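Local coordinates for protein cytosine deaminase (Klebsiella pneumoniae, PDB 4R85) that removes the amino group of 5-methylcytosine, and probably of cytosine, by hydrolysis at an iron(II)-bearing active site of the amidohydrolase type, at residues A[75-80]-A[179-184]; A[198-203]-A[231-236]; A[388-393]-A[399-404]. All blocks are in the same frame, centred on the assembly; numbering follows the deposited sequence.

Interaction 1. Residues A[75-80]-A[179-184]. With 17E (5-methylcytosine), chain G.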
ATOM      1  N   THR A  75     -12.282   6.280  13.562  1.00 16.13           N
ATOM      2  CA  THR A  75     -13.238   7.110  12.830  1.00 15.26           C
ATOM      3  C   THR A  75     -12.809   8.571  12.768  1.00 16.57           C
ATOM      4  O   THR A  75     -12.013   9.041  13.598  1.00 16.45           O
ATOM      5  CB  THR A  75     -14.662   7.053  13.423  1.00 17.13           C
ATOM      6  OG1 THR A  75     -14.660   7.574  14.762  1.00 17.47           O
ATOM      7  CG2 THR A  75     -15.185   5.622  13.447  1.00 20.22           C
ATOM      8  N   LEU A  76     -13.332   9.269  11.764  1.00 13.78           N
ATOM      9  CA  LEU A  76     -13.133  10.704  11.624  1.00 15.94           C
ATOM     10  C   LEU A  76     -13.569  11.405  12.906  1.00 11.93           C
ATOM     11  O   LEU A  76     -12.873  12.280  13.420  1.00 13.34           O
ATOM     12  CB  LEU A  76     -13.965  11.238  10.456  1.00 14.74           C
ATOM     13  CG  LEU A  76     -13.993  12.754  10.311  1.00 16.08           C
ATOM     14  CD1 LEU A  76     -12.587  13.280  10.020  1.00 16.75           C
ATOM     15  CD2 LEU A  76     -14.982  13.185   9.215  1.00 19.89           C
ATOM     16  N   PHE A  77     -14.729  11.014  13.421  1.00 13.86           N
ATOM     17  CA  PHE A  77     -15.331  11.747  14.538  1.00 17.76           C
ATOM     18  C   PHE A  77     -14.599  11.569  15.857  1.00 17.96           C
ATOM     19  O   PHE A  77     -14.411  12.543  16.586  1.00 14.62           O
ATOM     20  CB  PHE A  77     -16.818  11.414  14.677  1.00 20.35           C
ATOM     21  CG  PHE A  77     -17.577  11.556  13.384  1.00 24.80           C
ATOM     22  CD1 PHE A  77     -18.195  10.463  12.796  1.00 29.98           C
ATOM     23  CD2 PHE A  77     -17.626  12.780  12.734  1.00 30.04           C
ATOM     24  CE1 PHE A  77     -18.874  10.599  11.586  1.00 31.00           C
ATOM     25  CE2 PHE A  77     -18.297  12.921  11.535  1.00 30.25           C
ATOM     26  CZ  PHE A  77     -18.923  11.826  10.960  1.00 31.48           C
ATOM     27  N   GLU A  78     -14.182  10.348  16.174  1.00 20.99           N
ATOM     28  CA  GLU A  78     -13.344  10.165  17.358  1.00 17.77           C
ATOM     29  C   GLU A  78     -12.019  10.905  17.158  1.00 17.45           C
ATOM     30  O   GLU A  78     -11.481  11.475  18.091  1.00 18.64           O
ATOM     31  CB  GLU A  78     -13.104   8.689  17.693  1.00 17.33           C
ATOM     32  CG  GLU A  78     -12.263   8.531  18.967  1.00 16.83           C
ATOM     33  CD  GLU A  78     -12.127   7.105  19.466  1.00 23.88           C
ATOM     34  OE1 GLU A  78     -11.319   6.904  20.396  1.00 22.74           O
ATOM     35  OE2 GLU A  78     -12.826   6.197  18.961  1.00 19.15           O
ATOM     36  N   GLY A  79     -11.516  10.924  15.924  1.00 15.60           N
ATOM     37  CA  GLY A  79     -10.292  11.643  15.627  1.00 15.70           C
ATOM     38  C   GLY A  79     -10.386  13.107  16.025  1.00 20.44           C
ATOM     39  O   GLY A  79      -9.466  13.661  16.636  1.00 18.36           O
ATOM     40  N   ILE A  80     -11.507  13.731  15.680  1.00 13.46           N
ATOM     41  CA  ILE A  80     -11.758  15.124  16.041  1.00 13.37           C
ATOM     42  C   ILE A  80     -11.835  15.299  17.558  1.00 15.13           C
ATOM     43  O   ILE A  80     -11.293  16.254  18.119  1.00 17.60           O
ATOM     44  CB  ILE A  80     -13.055  15.632  15.383  1.00 14.53           C
ATOM     45  CG1 ILE A  80     -12.889  15.633  13.861  1.00 16.55           C
ATOM     46  CG2 ILE A  80     -13.426  17.032  15.923  1.00 17.67           C
ATOM     47  CD1 ILE A  80     -14.197  15.777  13.088  1.00 18.52           C
ATOM     48  N   PRO A 179     -17.970  21.676   5.353  1.00 12.43           N
ATOM     49  CA  PRO A 179     -19.430  21.820   5.322  1.00  9.77           C
ATOM     50  C   PRO A 179     -20.180  20.579   5.783  1.00 10.52           C
ATOM     51  O   PRO A 179     -21.232  20.725   6.404  1.00 11.95           O
ATOM     52  CB  PRO A 179     -19.731  22.107   3.837  1.00 15.52           C
ATOM     53  CG  PRO A 179     -18.513  21.649   3.094  1.00 18.36           C
ATOM     54  CD  PRO A 179     -17.377  21.948   4.033  1.00 13.85           C
ATOM     55  N   HIS A 180     -19.658  19.384   5.498  1.00 12.33           N
ATOM     56  CA  HIS A 180     -20.334  18.154   5.919  1.00 14.48           C
ATOM     57  C   HIS A 180     -20.353  17.988   7.441  1.00 17.01           C
ATOM     58  O   HIS A 180     -21.149  17.208   7.981  1.00 18.51           O
ATOM     59  CB  HIS A 180     -19.672  16.931   5.273  1.00 15.27           C
ATOM     60  CG  HIS A 180     -18.270  16.705   5.734  1.00 13.84           C
ATOM     61  ND1 HIS A 180     -17.203  17.404   5.216  1.00 20.97           N
ATOM     62  CD2 HIS A 180     -17.762  15.888   6.687  1.00 13.76           C
ATOM     63  CE1 HIS A 180     -16.094  17.026   5.826  1.00 17.35           C
ATOM     64  NE2 HIS A 180     -16.404  16.108   6.722  1.00 12.12           N
ATOM     65  N   TYR A 181     -19.487  18.718   8.143  1.00 13.83           N
ATOM     66  CA  TYR A 181     -19.420  18.605   9.610  1.00 16.62           C
ATOM     67  C   TYR A 181     -20.239  19.676  10.331  1.00 18.99           C
ATOM     68  O   TYR A 181     -20.450  19.583  11.540  1.00 14.47           O
ATOM     69  CB  TYR A 181     -17.962  18.620  10.096  1.00 14.17           C
ATOM     70  CG  TYR A 181     -17.760  18.251  11.555  1.00 18.76           C
ATOM     71  CD1 TYR A 181     -17.228  19.172  12.452  1.00 24.03           C
ATOM     72  CD2 TYR A 181     -18.088  16.989  12.031  1.00 21.91           C
ATOM     73  CE1 TYR A 181     -17.030  18.855  13.781  1.00 25.66           C
ATOM     74  CE2 TYR A 181     -17.898  16.658  13.375  1.00 25.31           C
ATOM     75  CZ  TYR A 181     -17.364  17.598  14.241  1.00 27.42           C
ATOM     76  OH  TYR A 181     -17.168  17.301  15.576  1.00 31.16           O
ATOM     77  N   GLU A 182     -20.718  20.682   9.603  1.00 15.16           N
ATOM     78  CA  GLU A 182     -21.583  21.689  10.229  1.00 15.56           C
ATOM     79  C   GLU A 182     -22.852  21.015  10.768  1.00 15.61           C
ATOM     80  O   GLU A 182     -23.292  19.981  10.248  1.00 15.42           O
ATOM     81  CB  GLU A 182     -21.939  22.812   9.254  1.00 14.44           C
ATOM     82  CG  GLU A 182     -20.717  23.450   8.563  1.00 13.60           C
ATOM     83  CD  GLU A 182     -19.958  24.421   9.452  1.00 18.32           C
ATOM     84  OE1 GLU A 182     -18.883  24.895   9.016  1.00 18.72           O
ATOM     85  OE2 GLU A 182     -20.431  24.720  10.576  1.00 19.70           O
ATOM     86  N   ASN A 183     -23.434  21.612  11.798  1.00 12.48           N
ATOM     87  CA  ASN A 183     -24.478  20.960  12.593  1.00 13.67           C
ATOM     88  C   ASN A 183     -25.779  20.674  11.835  1.00 16.85           C
ATOM     89  O   ASN A 183     -26.499  19.733  12.169  1.00 16.28           O
ATOM     90  CB  ASN A 183     -24.780  21.774  13.857  1.00 11.85           C
ATOM     91  CG  ASN A 183     -23.661  21.701  14.888  1.00 23.24           C
ATOM     92  OD1 ASN A 183     -22.779  20.843  14.811  1.00 22.61           O
ATOM     93  ND2 ASN A 183     -23.703  22.602  15.868  1.00 18.18           N
ATOM     94  N   THR A 184     -26.102  21.509  10.850  1.00 11.23           N
ATOM     95  CA  THR A 184     -27.288  21.278  10.028  1.00 11.95           C
ATOM     96  C   THR A 184     -26.917  21.460   8.567  1.00 12.11           C
ATOM     97  O   THR A 184     -25.910  22.099   8.246  1.00 12.39           O
ATOM     98  CB  THR A 184     -28.444  22.249  10.347  1.00 16.93           C
ATOM     99  OG1 THR A 184     -28.093  23.585   9.951  1.00 13.91           O
ATOM    100  CG2 THR A 184     -28.780  22.227  11.817  1.00 12.51           C
TER
HETATM  101  N1  17E G 501      -9.555  16.433  10.167  1.00 12.92           N
HETATM  102  C2  17E G 501     -10.497  16.083   9.291  1.00 13.67           C
HETATM  103  O2  17E G 501     -11.733  16.674   9.359  1.00 13.81           O
HETATM  104  N3  17E G 501     -10.267  15.170   8.342  1.00 15.01           N
HETATM  105  C4  17E G 501      -9.068  14.571   8.252  1.00 19.47           C
HETATM  106  N4  17E G 501      -8.834  13.596   7.235  1.00 20.70           N
HETATM  107  C5  17E G 501      -8.049  14.907   9.146  1.00 13.49           C
HETATM  108  C6  17E G 501      -8.333  15.866  10.114  1.00 14.79           C
HETATM  109  CM5 17E G 501      -6.707  14.253   9.058  1.00 14.00           C
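F77 in the first turn of helix 76-87 and Y181 in the loop before helix 185-202 mark the nearest passage of the two backbones, F77 CA lying 9.4 Å from Y181 CA, so side chains alone bridge the gap. The setting is the rim of the amidohydrolase beta/alpha-barrel, where helix 76-87 and the loop after strand 174-175 stand beside the bound 5-methylcytosine. Y181 CG stands anti to its own backbone N (chi1 -169°), which carries the phenol out toward the helix. There I80 covers one face of the ring in a CH-pi contact, with I80 CD1 4.0 Å from the Y181 ring centroid and displaced toward the rim. The second branch of I80 lies by the phenol oxygen, I80 CG2 to Y181 OH being 3.8 Å. F77 slides past in the opposite sense: Y181 CE2 lies at the edge of the F77 ring, 3.9 Å from F77 CD2, which approaches the Y181 ring obliquely. T75 is the N-cap of helix 76-87, its OG1 accepting from E78 N. L76 divides its two methyls between protein and substrate: CD2 meets the edge of the H180 imidazole at NE2, 4.1 Å away, while L76 CD1 rests 3.4 Å from N3 of the bound 5-methylcytosine.

Interaction 2. Residues A[198-203]-A[231-236]; sequences LAQRYG and RGMGAQ
Q200 and R231 meet with their flat ends strongly turned against each other, the amide plane standing 66° from the guanidinium plane. Their one hydrogen bond runs from R231 NH1 to Q200 OE1 over 2.8 Å, and it is bent, with an N-H...O angle of 134°. The donor is tilted from the carbonyl plane and the acceptor from the guanidinium plane, so neither group uses its most direct approach. The extended aliphatic part of R231 lies along one face of the amide: Q200 OE1 lies 3.4 Å from R231 CD, and Q200 NE2 is 3.7 Å from R231 CB. In barrel terms this is a junction on the outer layer of the beta/alpha fold, between the C-terminal part of helix 185-202 and the end of helix 220-231, where G232, with positive phi, closes a Schellman motif and turns the chain toward strand 237-240. The turn brings M233 against helix 185-202. Its thioether crosses the Q200 stem, M233 SD to Q200 CG measuring 3.4 Å, and a bend at the last torsion (chi3 -61°) tucks M233 CE against A199 CB at 4.1 Å. The guanidinium is also held by carboxylates: D197 forms a salt bridge to R231 NH1, and E227 one to R231 NE, leaving Q200 to supply an uncharged acceptor beside the D197 pair.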
ATOM      1  N   LEU A 198     -15.198  35.043   1.593  1.00 16.44           N
ATOM      2  CA  LEU A 198     -13.916  35.315   2.240  1.00 13.67           C
ATOM      3  C   LEU A 198     -12.751  35.218   1.246  1.00 13.68           C
ATOM      4  O   LEU A 198     -11.952  36.140   1.127  1.00 15.55           O
ATOM      5  CB  LEU A 198     -13.700  34.339   3.406  1.00 16.06           C
ATOM      6  CG  LEU A 198     -12.489  34.574   4.315  1.00 15.36           C
ATOM      7  CD1 LEU A 198     -12.571  35.930   5.011  1.00 15.99           C
ATOM      8  CD2 LEU A 198     -12.355  33.422   5.339  1.00 13.35           C
ATOM      9  N   ALA A 199     -12.655  34.102   0.535  1.00 14.58           N
ATOM     10  CA  ALA A 199     -11.591  33.917  -0.455  1.00 13.19           C
ATOM     11  C   ALA A 199     -11.605  35.000  -1.524  1.00 13.69           C
ATOM     12  O   ALA A 199     -10.549  35.491  -1.928  1.00 16.82           O
ATOM     13  CB  ALA A 199     -11.692  32.560  -1.095  1.00 12.61           C
ATOM     14  N   GLN A 200     -12.794  35.380  -1.982  1.00 17.02           N
ATOM     15  CA  GLN A 200     -12.882  36.428  -3.008  1.00 24.36           C
ATOM     16  C   GLN A 200     -12.490  37.791  -2.479  1.00 26.31           C
ATOM     17  O   GLN A 200     -11.830  38.568  -3.170  1.00 22.32           O
ATOM     18  CB  GLN A 200     -14.288  36.517  -3.602  1.00 24.64           C
ATOM     19  CG  GLN A 200     -14.520  35.576  -4.743  1.00 27.38           C
ATOM     20  CD  GLN A 200     -15.689  35.994  -5.615  1.00 22.93           C
ATOM     21  OE1 GLN A 200     -16.833  36.052  -5.162  1.00 20.68           O
ATOM     22  NE2 GLN A 200     -15.407  36.284  -6.873  1.00 28.38           N
ATOM     23  N   ARG A 201     -12.911  38.097  -1.257  1.00 19.97           N
ATOM     24  CA  ARG A 201     -12.621  39.399  -0.680  1.00 20.44           C
ATOM     25  C   ARG A 201     -11.122  39.608  -0.436  1.00 20.85           C
ATOM     26  O   ARG A 201     -10.614  40.716  -0.587  1.00 23.21           O
ATOM     27  CB  ARG A 201     -13.421  39.618   0.604  1.00 22.87           C
ATOM     28  CG  ARG A 201     -13.086  40.925   1.289  1.00 30.18           C
ATOM     29  CD  ARG A 201     -14.318  41.594   1.842  1.00 45.00           C
ATOM     30  NE  ARG A 201     -14.018  42.929   2.353  1.00 53.46           N
ATOM     31  CZ  ARG A 201     -14.858  43.641   3.095  1.00 58.91           C
ATOM     32  NH1 ARG A 201     -16.044  43.139   3.412  1.00 60.60           N
ATOM     33  NH2 ARG A 201     -14.511  44.847   3.525  1.00 58.98           N
ATOM     34  N   TYR A 202     -10.412  38.535  -0.095  1.00 18.31           N
ATOM     35  CA  TYR A 202      -8.981  38.632   0.200  1.00 19.75           C
ATOM     36  C   TYR A 202      -8.101  38.050  -0.916  1.00 19.36           C
ATOM     37  O   TYR A 202      -6.884  38.009  -0.784  1.00 19.33           O
ATOM     38  CB  TYR A 202      -8.651  37.933   1.524  1.00 22.38           C
ATOM     39  CG  TYR A 202      -9.170  38.629   2.771  1.00 22.10           C
ATOM     40  CD1 TYR A 202     -10.456  38.385   3.249  1.00 20.98           C
ATOM     41  CD2 TYR A 202      -8.364  39.512   3.487  1.00 16.58           C
ATOM     42  CE1 TYR A 202     -10.933  39.016   4.398  1.00 18.27           C
ATOM     43  CE2 TYR A 202      -8.836  40.145   4.642  1.00 19.26           C
ATOM     44  CZ  TYR A 202     -10.120  39.893   5.086  1.00 23.04           C
ATOM     45  OH  TYR A 202     -10.592  40.515   6.234  1.00 23.82           O
ATOM     46  N   GLY A 203      -8.715  37.602  -2.003  1.00 20.39           N
ATOM     47  CA  GLY A 203      -7.973  37.064  -3.137  1.00 21.07           C
ATOM     48  C   GLY A 203      -7.134  35.836  -2.815  1.00 19.90           C
ATOM     49  O   GLY A 203      -5.958  35.767  -3.176  1.00 19.88           O
ATOM     50  N   ARG A 231     -18.507  32.342  -9.840  1.00 18.75           N
ATOM     51  CA  ARG A 231     -17.549  33.378  -9.469  1.00 18.23           C
ATOM     52  C   ARG A 231     -16.341  33.382 -10.407  1.00 19.50           C
ATOM     53  O   ARG A 231     -15.511  34.280 -10.357  1.00 20.10           O
ATOM     54  CB  ARG A 231     -17.113  33.198  -8.011  1.00 18.45           C
ATOM     55  CG  ARG A 231     -18.215  33.468  -6.992  1.00 14.62           C
ATOM     56  CD  ARG A 231     -17.866  32.820  -5.667  1.00 17.32           C
ATOM     57  NE  ARG A 231     -19.003  32.741  -4.741  1.00 16.05           N
ATOM     58  CZ  ARG A 231     -19.170  33.517  -3.672  1.00 17.42           C
ATOM     59  NH1 ARG A 231     -18.280  34.452  -3.376  1.00 14.87           N
ATOM     60  NH2 ARG A 231     -20.231  33.342  -2.885  1.00 15.30           N
ATOM     61  N   GLY A 232     -16.249  32.369 -11.264  1.00 20.24           N
ATOM     62  CA  GLY A 232     -15.149  32.257 -12.202  1.00 16.23           C
ATOM     63  C   GLY A 232     -13.823  31.927 -11.537  1.00 21.53           C
ATOM     64  O   GLY A 232     -12.762  32.314 -12.020  1.00 21.61           O
ATOM     65  N   MET A 233     -13.865  31.196 -10.428  1.00 17.86           N
ATOM     66  CA  MET A 233     -12.630  30.915  -9.697  1.00 20.17           C
ATOM     67  C   MET A 233     -12.261  29.432  -9.630  1.00 22.92           C
ATOM     68  O   MET A 233     -11.534  29.012  -8.732  1.00 20.63           O
ATOM     69  CB  MET A 233     -12.656  31.566  -8.297  1.00 24.92           C
ATOM     70  CG  MET A 233     -13.920  31.351  -7.492  1.00 33.58           C
ATOM     71  SD  MET A 233     -14.057  32.442  -6.032  1.00 26.98           S
ATOM     72  CE  MET A 233     -12.603  31.965  -5.096  1.00 25.58           C
ATOM     73  N   GLY A 234     -12.735  28.640 -10.591  1.00 19.80           N
ATOM     74  CA  GLY A 234     -12.518  27.200 -10.537  1.00 19.65           C
ATOM     75  C   GLY A 234     -11.079  26.738 -10.366  1.00 14.57           C
ATOM     76  O   GLY A 234     -10.796  25.863  -9.551  1.00 16.01           O
ATOM     77  N   ALA A 235     -10.165  27.324 -11.134  1.00 14.48           N
ATOM     78  CA  ALA A 235      -8.748  26.959 -11.060  1.00 17.65           C
ATOM     79  C   ALA A 235      -8.172  27.167  -9.648  1.00 17.66           C
ATOM     80  O   ALA A 235      -7.220  26.495  -9.249  1.00 20.44           O
ATOM     81  CB  ALA A 235      -7.938  27.750 -12.091  1.00 23.16           C
ATOM     82  N   GLN A 236      -8.770  28.081  -8.897  1.00 12.81           N
ATOM     83  CA  GLN A 236      -8.274  28.434  -7.566  1.00 14.74           C
ATOM     84  C   GLN A 236      -8.960  27.631  -6.462  1.00 17.19           C
ATOM     85  O   GLN A 236      -8.735  27.880  -5.276  1.00 15.18           O
ATOM     86  CB  GLN A 236      -8.474  29.927  -7.302  1.00 17.03           C
ATOM     87  CG  GLN A 236      -7.572  30.843  -8.133  1.00 21.06           C
ATOM     88  CD  GLN A 236      -8.004  30.937  -9.578  1.00 35.49           C
ATOM     89  OE1 GLN A 236      -9.183  31.137  -9.876  1.00 41.70           O
ATOM     90  NE2 GLN A 236      -7.052  30.783 -10.490  1.00 35.14           N
TER

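Interaction 3. Residues A[388-393]-A[399-404]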
ATOM      1  N   ALA A 388      10.405   3.302  -6.211  1.00 20.83           N
ATOM      2  CA  ALA A 388      11.754   3.785  -6.508  1.00 20.44           C
ATOM      3  C   ALA A 388      12.243   4.843  -5.528  1.00 20.06           C
ATOM      4  O   ALA A 388      11.523   5.783  -5.197  1.00 19.46           O
ATOM      5  CB  ALA A 388      11.834   4.313  -7.945  1.00 17.39           C
ATOM      6  N   ARG A 389      13.476   4.670  -5.072  1.00 20.56           N
ATOM      7  CA  ARG A 389      14.106   5.606  -4.160  1.00 19.48           C
ATOM      8  C   ARG A 389      14.468   6.899  -4.875  1.00 18.95           C
ATOM      9  O   ARG A 389      14.808   6.895  -6.060  1.00 19.24           O
ATOM     10  CB  ARG A 389      15.354   4.962  -3.553  1.00 26.79           C
ATOM     11  CG  ARG A 389      15.040   3.725  -2.724  1.00 43.00           C
ATOM     12  CD  ARG A 389      16.197   2.732  -2.695  1.00 54.30           C
ATOM     13  NE  ARG A 389      17.049   2.885  -1.516  1.00 58.82           N
ATOM     14  CZ  ARG A 389      18.213   3.529  -1.513  1.00 54.81           C
ATOM     15  NH1 ARG A 389      18.665   4.088  -2.628  1.00 42.97           N
ATOM     16  NH2 ARG A 389      18.923   3.614  -0.395  1.00 56.08           N
ATOM     17  N   VAL A 390      14.388   8.007  -4.151  1.00 18.38           N
ATOM     18  CA  VAL A 390      14.841   9.284  -4.676  1.00 19.48           C
ATOM     19  C   VAL A 390      16.337   9.363  -4.448  1.00 22.99           C
ATOM     20  O   VAL A 390      16.799   9.407  -3.300  1.00 19.90           O
ATOM     21  CB  VAL A 390      14.157  10.459  -3.969  1.00 17.50           C
ATOM     22  CG1 VAL A 390      14.810  11.780  -4.376  1.00 17.30           C
ATOM     23  CG2 VAL A 390      12.654  10.457  -4.268  1.00 17.37           C
ATOM     24  N   LEU A 391      17.096   9.367  -5.539  1.00 18.00           N
ATOM     25  CA  LEU A 391      18.545   9.320  -5.444  1.00 19.43           C
ATOM     26  C   LEU A 391      19.149  10.711  -5.278  1.00 24.37           C
ATOM     27  O   LEU A 391      20.176  10.875  -4.626  1.00 25.59           O
ATOM     28  CB  LEU A 391      19.131   8.650  -6.686  1.00 24.76           C
ATOM     29  CG  LEU A 391      18.801   7.171  -6.884  1.00 25.51           C
ATOM     30  CD1 LEU A 391      19.564   6.652  -8.076  1.00 24.88           C
ATOM     31  CD2 LEU A 391      19.130   6.349  -5.636  1.00 21.88           C
ATOM     32  N   THR A 392      18.517  11.706  -5.891  1.00 22.33           N
ATOM     33  CA  THR A 392      19.001  13.075  -5.811  1.00 23.19           C
ATOM     34  C   THR A 392      17.816  14.021  -5.801  1.00 21.65           C
ATOM     35  O   THR A 392      16.863  13.833  -6.549  1.00 22.91           O
ATOM     36  CB  THR A 392      19.899  13.423  -7.013  1.00 28.24           C
ATOM     37  OG1 THR A 392      20.890  12.401  -7.189  1.00 33.83           O
ATOM     38  CG2 THR A 392      20.595  14.759  -6.788  1.00 29.57           C
ATOM     39  N   SER A 393      17.860  15.017  -4.923  1.00 19.90           N
ATOM     40  CA  SER A 393      16.872  16.082  -4.940  1.00 20.64           C
ATOM     41  C   SER A 393      17.614  17.386  -5.131  1.00 21.93           C
ATOM     42  O   SER A 393      18.531  17.705  -4.372  1.00 20.12           O
ATOM     43  CB  SER A 393      16.065  16.119  -3.646  1.00 20.92           C
ATOM     44  OG  SER A 393      15.041  17.100  -3.713  1.00 20.56           O
ATOM     45  N   VAL A 399      22.067  20.609  -4.982  1.00 30.68           N
ATOM     46  CA  VAL A 399      21.686  19.318  -4.419  1.00 25.23           C
ATOM     47  C   VAL A 399      21.370  19.469  -2.934  1.00 24.73           C
ATOM     48  O   VAL A 399      22.201  19.942  -2.168  1.00 25.53           O
ATOM     49  CB  VAL A 399      22.804  18.279  -4.576  1.00 30.10           C
ATOM     50  CG1 VAL A 399      22.333  16.930  -4.053  1.00 26.15           C
ATOM     51  CG2 VAL A 399      23.235  18.179  -6.029  1.00 33.21           C
ATOM     52  N   ILE A 400      20.165  19.083  -2.528  1.00 20.61           N
ATOM     53  CA  ILE A 400      19.799  19.170  -1.116  1.00 23.81           C
ATOM     54  C   ILE A 400      19.637  17.789  -0.498  1.00 26.96           C
ATOM     55  O   ILE A 400      19.453  17.654   0.714  1.00 24.88           O
ATOM     56  CB  ILE A 400      18.515  19.996  -0.898  1.00 24.28           C
ATOM     57  CG1 ILE A 400      17.314  19.310  -1.553  1.00 28.01           C
ATOM     58  CG2 ILE A 400      18.703  21.414  -1.424  1.00 23.57           C
ATOM     59  CD1 ILE A 400      15.972  19.908  -1.163  1.00 27.42           C
ATOM     60  N   LEU A 401      19.707  16.763  -1.341  1.00 27.35           N
ATOM     61  CA  LEU A 401      19.663  15.380  -0.879  1.00 25.50           C
ATOM     62  C   LEU A 401      20.387  14.477  -1.865  1.00 24.66           C
ATOM     63  O   LEU A 401      20.204  14.587  -3.071  1.00 22.81           O
ATOM     64  CB  LEU A 401      18.215  14.904  -0.709  1.00 24.79           C
ATOM     65  CG  LEU A 401      17.967  13.434  -0.328  1.00 26.79           C
ATOM     66  CD1 LEU A 401      16.657  13.316   0.433  1.00 25.12           C
ATOM     67  CD2 LEU A 401      17.949  12.478  -1.537  1.00 20.92           C
ATOM     68  N   GLN A 402      21.189  13.567  -1.333  1.00 20.49           N
ATOM     69  CA  GLN A 402      21.862  12.569  -2.141  1.00 26.37           C
ATOM     70  C   GLN A 402      21.813  11.229  -1.416  1.00 30.87           C
ATOM     71  O   GLN A 402      22.290  11.098  -0.282  1.00 33.10           O
ATOM     72  CB  GLN A 402      23.310  12.974  -2.416  1.00 31.70           C
ATOM     73  CG  GLN A 402      24.050  12.012  -3.328  1.00 39.22           C
ATOM     74  CD  GLN A 402      23.420  11.930  -4.703  1.00 46.02           C
ATOM     75  OE1 GLN A 402      23.056  12.950  -5.285  1.00 49.10           O
ATOM     76  NE2 GLN A 402      23.271  10.712  -5.224  1.00 47.35           N
ATOM     77  N   ARG A 403      21.211  10.249  -2.078  1.00 24.59           N
ATOM     78  CA  ARG A 403      21.126   8.891  -1.578  1.00 28.46           C
ATOM     79  C   ARG A 403      22.018   8.026  -2.444  1.00 34.60           C
ATOM     80  O   ARG A 403      22.128   8.251  -3.649  1.00 39.64           O
ATOM     81  CB  ARG A 403      19.690   8.387  -1.710  1.00 32.91           C
ATOM     82  CG  ARG A 403      19.100   7.769  -0.468  1.00 28.54           C
ATOM     83  CD  ARG A 403      17.694   7.246  -0.763  1.00 28.89           C
ATOM     84  NE  ARG A 403      16.757   7.498   0.329  1.00 26.55           N
ATOM     85  CZ  ARG A 403      15.892   8.508   0.362  1.00 27.03           C
ATOM     86  NH1 ARG A 403      15.824   9.377  -0.647  1.00 21.40           N
ATOM     87  NH2 ARG A 403      15.081   8.646   1.402  1.00 21.81           N
ATOM     88  N   GLU A 404      22.662   7.036  -1.843  1.00 35.44           N
ATOM     89  CA  GLU A 404      23.413   6.076  -2.628  1.00 37.24           C
ATOM     90  C   GLU A 404      22.450   5.055  -3.212  1.00 33.43           C
ATOM     91  O   GLU A 404      21.407   4.768  -2.622  1.00 37.61           O
ATOM     92  CB  GLU A 404      24.481   5.389  -1.776  1.00 45.70           C
ATOM     93  CG  GLU A 404      25.765   6.191  -1.632  1.00 58.98           C
ATOM     94  CD  GLU A 404      26.503   6.352  -2.952  1.00 70.48           C
ATOM     95  OE1 GLU A 404      26.281   5.531  -3.869  1.00 74.59           O
ATOM     96  OE2 GLU A 404      27.308   7.304  -3.075  1.00 73.60           O
TER
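R403 reaches V390 through a first torsion of -130°, off the staggered positions, and a further bend at chi3, while R389 turns at its own chi3 (96°) to reach E404. Both arginines thereby spend an N-H on a backbone carbonyl. R403 NH1 donates to V390 O over 2.8 Å, in the carbonyl plane and on a lone pair, and R389 NH1 donates to E404 O, also 2.8 Å. The two guanidinium planes are steeply inclined, and R403 CD sits over one face of the R389 group. These bonds span a beta hairpin, strands 390-395 and 398-403, whose short segments run antiparallel at 152°. R403 N to L391 O (2.8 Å) is its straightest rung. T392 and Q402 form a non-hydrogen-bonded pair on one face, where T392 OG1 donates to Q402 OE1 at 2.9 Å; S393 and L401 form a hydrogen-bonded pair on the other, with S393 N to L401 O at 3.0 Å. I400 and L401 both face S393, a classic beta bulge: S393 O takes a firm bond from I400 N (2.8 Å) and a weak one from L401 N (3.4 Å). A second classic bulge sets L391 and T392 against I374 of the next strand. Q402 and R403 also pair with an antiparallel strand of the second subunit, so the sheet continues across the dimer interface. There E406 of that subunit makes a salt bridge to R389 NH2 and a long, weak ion pair with R403 NE; its charge probably offsets part of the repulsion between these two nitrogens, 4.5 Å apart.

In the fold
The three contacts follow one another along the chain without touching. Interactions 1 and 2 both belong to the barrel and are linked by helix 185-202, with 179-184 leading into its start and 198-203 lying at its C-terminal part; about 11 Å separates their nearest atoms. Interaction 3 lies on the other side of the chain's centre, in the sheet that reaches the second subunit. All are partly buried, but the chemistry follows the place. Beside the substrate, interaction 1 is made of apolar and aromatic packing; on the barrel's outer layer, interaction 2 mixes methionine packing with one bent polar bond; interaction 3, by far the most extensive, relies on a backbone ladder reinforced by arginines.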